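Local coordinates for Lin1944 protein (Listeria innocua, PDB 3D7L) that is of unknown function but belongs to the short-chain dehydrogenase/reductase family and may therefore act as an oxidoreductase, at residues I6-A11 and A61-T66; I152-P157 and G196-V201. All coordinates share one frame; numbering follows the deposited sequence.

Interaction 1: I6-A11 and A61-T66; sequences ILLIGA and AIVSAT
Ile6 and Val63 meet because each turns a methyl into the same spot. CG2 of Ile6 is anti to its backbone N, with CG1 beside the N (chi1 -58°). CG1 of Val63 takes the anti place (chi1 -179°), which turns its CG2 back over Ile6. The two CG2 atoms are 3.6 Å apart. The other branch, Val63 CG1, meets Leu8 CD1 at 3.7 Å, so the two branches of this valine touch Ile6 and Leu8 in turn. Val190 and Phe186 of helix 179-191 pack on Val63.

On the other face of the sheet are Leu7, Ile9 and Ile62. Ile9 and Ile62 lie side by side and point the same way, with Ile9 CD1 touching Ile62 CG2. Tyr53 of helix 46-56 packs on both Leu7 and Ile62. Past the strand end, Thr66 CG2 comes within 3.6 Å of Ile9 CG2.

The backbones run parallel, 4.7 Å apart at closest approach. Leu7 N donates to Ala61 O, and Val63 N to Leu7 O. Ile9 N binds Val63 O at 2.8 Å, and Ala65 N binds Ile9 O at the same length. These are the first and fourth strands in sequence of the Rossmann fold, adjacent at the centre of its sheet.

Gly10 follows at a positive phi (99°). A CB there would clash with Ala65 O and would also be jammed against the carbonyl oxygen of Ile9. One water donates to Gly10 O (3.1 Å) and to Ala65 O (2.8 Å). The strands thus form a buried, mainly apolar joint held by backbone bonds, whereas beyond their ends two carbonyls that cannot pair with each other depend on water to link them.

Interaction 2: I152-P157 and G196-V201; sequences INTVSP and GESYQV
Ile152 and Gly196 start the pairing: Gly196 N donates to Ile152 O at 2.8 Å. Gly196 has a positive phi (72°), and the chain turns there before it joins the strand.

Asn153 adds a side-chain bond. Its CG lies beside its own backbone N (chi1 -58°), which brings OD1 to Glu197 N at 3.0 Å. That N-H lies in the amide plane and uses a lone pair of OD1. The same oxygen is 3.2 Å from Glu197 CB. At the other end of the amide, ND2 is held by Gln194 O and Ser189 OG. The amide is thus fixed from both ends. Asn153 CB also approaches CE2 of the Tyr199 ring.

Thr154 N binds Glu197 O, and Thr154 O receives Tyr199 N in a nearly straight bond (178° at the hydrogen). Its OG1 shares a water with Ser198 OG, at 2.6 Å and 2.7 Å. These two strands are the sixth and seventh in the order across the parallel Rossmann sheet. Strand 198-201 forms the sheet's edge within this chain. Helix 179-191 lies in the connection between them, a beta-alpha-beta crossover.

Val155 points to that helix, where Val182 and Phe186 touch it. Its CG2 reaches the edge of the Tyr199 ring, 4.3 Å from CD2. The hydroxyl of Tyr199 bonds to Gln194. Ser156 N donates to Tyr199 O, and Ser156 O accepts from Val201 N at 2.9 Å. Ser156 OG bonds to the hydroxyl of Tyr202.

Pro157, on the same face as Val155, pairs with Val201. Its CA lies 3.8 Å from Val201 O.

How the interactions relate
Both contacts belong to one parallel sheet. Interaction 1 lies near its middle and interaction 2 at one edge. Their centres are 14 Å apart and their nearest atoms about 7 Å apart, so they do not touch. Strand 108-113 lies between strands 59-64 and 151-157 and so separates the two contacts. Helix 179-191 packs on both, and its Phe186 is common to them. No catalytic or cofactor-binding residue is established here. In relatives with this fold, the loop after the first strand, here from Gly10, lies by the dinucleotide cofactor. The Pro157 end of strand 151-157 probably faces the same cleft.

Interaction 1: I6-A11 and A61-T66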
loop_
_atom_site.group_PDB
_atom_site.type_symbol
_atom_site.label_atom_id
_atom_site.label_comp_id
_atom_site.label_asym_id
_atom_site.label_seq_id
_atom_site.Cartn_x
_atom_site.Cartn_y
_atom_site.Cartn_z
ATOM N N ILE D 6 -0.800 26.752 6.056
ATOM C CA ILE D 6 -1.066 25.419 5.499
ATOM C C ILE D 6 -0.698 25.322 4.014
ATOM O O ILE D 6 -1.114 26.157 3.194
ATOM C CB ILE D 6 -2.557 25.022 5.680
ATOM C CG1 ILE D 6 -2.954 25.045 7.165
ATOM C CG2 ILE D 6 -2.832 23.654 5.073
ATOM C CD1 ILE D 6 -4.447 24.968 7.398
ATOM N N LEU D 7 0.079 24.303 3.672
ATOM C CA LEU D 7 0.357 24.005 2.269
ATOM C C LEU D 7 -0.649 22.964 1.800
ATOM O O LEU D 7 -0.699 21.835 2.320
ATOM C CB LEU D 7 1.788 23.496 2.074
ATOM C CG LEU D 7 2.172 23.068 0.652
ATOM C CD1 LEU D 7 2.181 24.244 -0.331
ATOM C CD2 LEU D 7 3.542 22.338 0.644
ATOM N N LEU D 8 -1.473 23.357 0.839
ATOM C CA LEU D 8 -2.513 22.485 0.333
ATOM C C LEU D 8 -2.164 22.059 -1.083
ATOM O O LEU D 8 -2.225 22.878 -2.021
ATOM C CB LEU D 8 -3.877 23.190 0.383
ATOM C CG LEU D 8 -5.098 22.515 -0.267
ATOM C CD1 LEU D 8 -5.321 21.077 0.201
ATOM C CD2 LEU D 8 -6.345 23.359 -0.030
ATOM N N ILE D 9 -1.782 20.790 -1.229
ATOM C CA ILE D 9 -1.419 20.229 -2.542
ATOM C C ILE D 9 -2.655 19.572 -3.119
ATOM O O ILE D 9 -3.259 18.722 -2.466
ATOM C CB ILE D 9 -0.230 19.212 -2.445
ATOM C CG1 ILE D 9 0.998 19.915 -1.859
ATOM C CG2 ILE D 9 0.166 18.662 -3.838
ATOM C CD1 ILE D 9 1.626 19.221 -0.678
ATOM N N GLY D 10 -3.041 19.984 -4.333
ATOM C CA GLY D 10 -4.241 19.445 -4.999
ATOM C C GLY D 10 -5.446 20.363 -4.858
ATOM O O GLY D 10 -6.581 19.930 -5.035
ATOM N N ALA D 11 -5.196 21.635 -4.557
ATOM C CA ALA D 11 -6.251 22.595 -4.205
ATOM C C ALA D 11 -7.301 22.841 -5.295
ATOM O O ALA D 11 -8.440 23.162 -4.975
ATOM C CB ALA D 11 -5.653 23.917 -3.746
ATOM N N ALA D 61 1.079 22.951 8.544
ATOM C CA ALA D 61 0.383 21.745 8.049
ATOM C C ALA D 61 0.651 21.548 6.583
ATOM O O ALA D 61 0.715 22.514 5.826
ATOM C CB ALA D 61 -1.117 21.834 8.284
ATOM N N ILE D 62 0.779 20.286 6.190
ATOM C CA ILE D 62 0.910 19.899 4.800
ATOM C C ILE D 62 -0.228 18.907 4.560
ATOM O O ILE D 62 -0.358 17.891 5.267
ATOM C CB ILE D 62 2.284 19.247 4.495
ATOM C CG1 ILE D 62 3.428 20.264 4.681
ATOM C CG2 ILE D 62 2.288 18.628 3.075
ATOM C CD1 ILE D 62 4.811 19.640 4.659
ATOM N N VAL D 63 -1.051 19.252 3.576
ATOM C CA VAL D 63 -2.276 18.575 3.252
ATOM C C VAL D 63 -2.188 18.151 1.802
ATOM O O VAL D 63 -2.035 18.969 0.914
ATOM C CB VAL D 63 -3.492 19.488 3.375
ATOM C CG1 VAL D 63 -4.755 18.720 3.045
ATOM C CG2 VAL D 63 -3.587 20.123 4.772
ATOM N N SER D 64 -2.332 16.857 1.571
ATOM C CA SER D 64 -2.324 16.321 0.226
ATOM C C SER D 64 -3.729 15.860 -0.100
ATOM O O SER D 64 -4.239 14.923 0.541
ATOM C CB SER D 64 -1.356 15.140 0.140
ATOM O OG SER D 64 -1.548 14.397 -1.063
ATOM N N ALA D 65 -4.355 16.542 -1.061
ATOM C CA ALA D 65 -5.608 16.086 -1.656
ATOM C C ALA D 65 -5.346 15.798 -3.145
ATOM O O ALA D 65 -6.065 16.261 -4.038
ATOM C CB ALA D 65 -6.676 17.134 -1.469
ATOM N N THR D 66 -4.275 15.053 -3.398
ATOM C CA THR D 66 -3.722 14.887 -4.739
ATOM C C THR D 66 -3.285 13.438 -4.930
ATOM O O THR D 66 -3.315 12.656 -3.990
ATOM C CB THR D 66 -2.506 15.845 -4.974
ATOM O OG1 THR D 66 -2.282 15.992 -6.380
ATOM C CG2 THR D 66 -1.211 15.337 -4.277
HETATM O O HOH W 1 -8.394 17.402 -5.033
#

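Interaction 2: I152-P157 and G196-V201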
loop_
_atom_site.group_PDB
_atom_site.type_symbol
_atom_site.label_atom_id
_atom_site.label_comp_id
_atom_site.label_asym_id
_atom_site.label_seq_id
_atom_site.Cartn_x
_atom_site.Cartn_y
_atom_site.Cartn_z
ATOM N N ILE D 152 0.333 12.845 11.921
ATOM C CA ILE D 152 0.001 12.427 10.553
ATOM C C ILE D 152 -1.253 11.549 10.539
ATOM O O ILE D 152 -1.320 10.523 11.234
ATOM C CB ILE D 152 1.215 11.723 9.828
ATOM C CG1 ILE D 152 0.793 11.188 8.448
ATOM C CG2 ILE D 152 1.786 10.548 10.698
ATOM C CD1 ILE D 152 1.977 10.900 7.518
ATOM N N ASN D 153 -2.239 11.966 9.747
ATOM C CA ASN D 153 -3.480 11.200 9.588
ATOM C C ASN D 153 -3.840 11.036 8.111
ATOM O O ASN D 153 -3.265 11.701 7.264
ATOM C CB ASN D 153 -4.658 11.905 10.283
ATOM C CG ASN D 153 -4.422 12.135 11.760
ATOM O OD1 ASN D 153 -4.298 11.179 12.530
ATOM N ND2 ASN D 153 -4.393 13.408 12.174
ATOM N N THR D 154 -4.800 10.170 7.814
ATOM C CA THR D 154 -5.308 10.070 6.456
ATOM C C THR D 154 -6.815 10.300 6.450
ATOM O O THR D 154 -7.499 10.042 7.450
ATOM C CB THR D 154 -4.981 8.715 5.766
ATOM O OG1 THR D 154 -5.451 7.631 6.560
ATOM C CG2 THR D 154 -3.498 8.569 5.554
ATOM N N VAL D 155 -7.318 10.805 5.335
ATOM C CA VAL D 155 -8.751 10.963 5.131
ATOM C C VAL D 155 -9.147 10.046 3.970
ATOM O O VAL D 155 -8.502 10.059 2.916
ATOM C CB VAL D 155 -9.139 12.430 4.902
ATOM C CG1 VAL D 155 -10.649 12.558 4.526
ATOM C CG2 VAL D 155 -8.802 13.269 6.157
ATOM N N SER D 156 -10.161 9.219 4.196
ATOM C CA SER D 156 -10.605 8.232 3.191
ATOM C C SER D 156 -12.043 8.528 2.770
ATOM O O SER D 156 -12.997 8.229 3.492
ATOM C CB SER D 156 -10.489 6.812 3.708
ATOM O OG SER D 156 -10.834 5.895 2.672
ATOM N N PRO D 157 -12.199 9.166 1.609
ATOM C CA PRO D 157 -13.550 9.493 1.189
ATOM C C PRO D 157 -14.225 8.411 0.367
ATOM O O PRO D 157 -13.565 7.621 -0.329
ATOM C CB PRO D 157 -13.350 10.741 0.308
ATOM C CG PRO D 157 -11.829 10.905 0.154
ATOM C CD PRO D 157 -11.193 9.681 0.670
ATOM N N GLY D 196 -2.018 9.101 13.554
ATOM C CA GLY D 196 -2.105 7.691 13.182
ATOM C C GLY D 196 -3.510 7.249 12.832
ATOM O O GLY D 196 -3.789 6.044 12.777
ATOM N N GLU D 197 -4.387 8.220 12.582
ATOM C CA GLU D 197 -5.786 7.960 12.301
ATOM C C GLU D 197 -6.077 7.908 10.813
ATOM O O GLU D 197 -5.426 8.580 10.013
ATOM C CB GLU D 197 -6.667 9.018 12.947
ATOM C CG GLU D 197 -6.514 9.155 14.473
ATOM C CD GLU D 197 -6.859 7.879 15.237
ATOM O OE1 GLU D 197 -7.721 7.071 14.788
ATOM O OE2 GLU D 197 -6.234 7.684 16.298
ATOM N N SER D 198 -7.036 7.058 10.467
ATOM C CA SER D 198 -7.700 7.001 9.165
ATOM C C SER D 198 -9.143 7.453 9.411
ATOM O O SER D 198 -9.916 6.776 10.108
ATOM C CB SER D 198 -7.629 5.572 8.586
ATOM O OG SER D 198 -8.417 5.441 7.404
ATOM N N TYR D 199 -9.480 8.637 8.897
ATOM C CA TYR D 199 -10.801 9.223 9.053
ATOM C C TYR D 199 -11.622 8.847 7.846
ATOM O O TYR D 199 -11.453 9.428 6.775
ATOM C CB TYR D 199 -10.714 10.755 9.155
ATOM C CG TYR D 199 -9.999 11.259 10.399
ATOM C CD1 TYR D 199 -10.258 10.698 11.642
ATOM C CD2 TYR D 199 -9.078 12.302 10.327
ATOM C CE1 TYR D 199 -9.612 11.151 12.803
ATOM C CE2 TYR D 199 -8.424 12.768 11.488
ATOM C CZ TYR D 199 -8.707 12.189 12.714
ATOM O OH TYR D 199 -8.078 12.612 13.857
ATOM N N GLN D 200 -12.500 7.864 8.009
ATOM C CA GLN D 200 -13.349 7.405 6.909
ATOM C C GLN D 200 -14.544 8.360 6.788
ATOM O O GLN D 200 -15.147 8.710 7.788
ATOM C CB GLN D 200 -13.867 5.996 7.215
ATOM C CG GLN D 200 -12.788 4.929 7.552
ATOM C CD GLN D 200 -13.412 3.689 8.199
ATOM O OE1 GLN D 200 -14.435 3.781 8.899
ATOM N NE2 GLN D 200 -12.834 2.534 7.942
ATOM N N VAL D 201 -14.848 8.827 5.581
ATOM C CA VAL D 201 -16.075 9.618 5.358
ATOM C C VAL D 201 -16.889 8.826 4.324
ATOM O O VAL D 201 -16.855 9.137 3.127
ATOM C CB VAL D 201 -15.805 11.100 4.894
ATOM C CG1 VAL D 201 -17.096 11.932 4.877
ATOM C CG2 VAL D 201 -14.773 11.807 5.792
HETATM O O HOH W 2 -6.913 5.910 5.211
#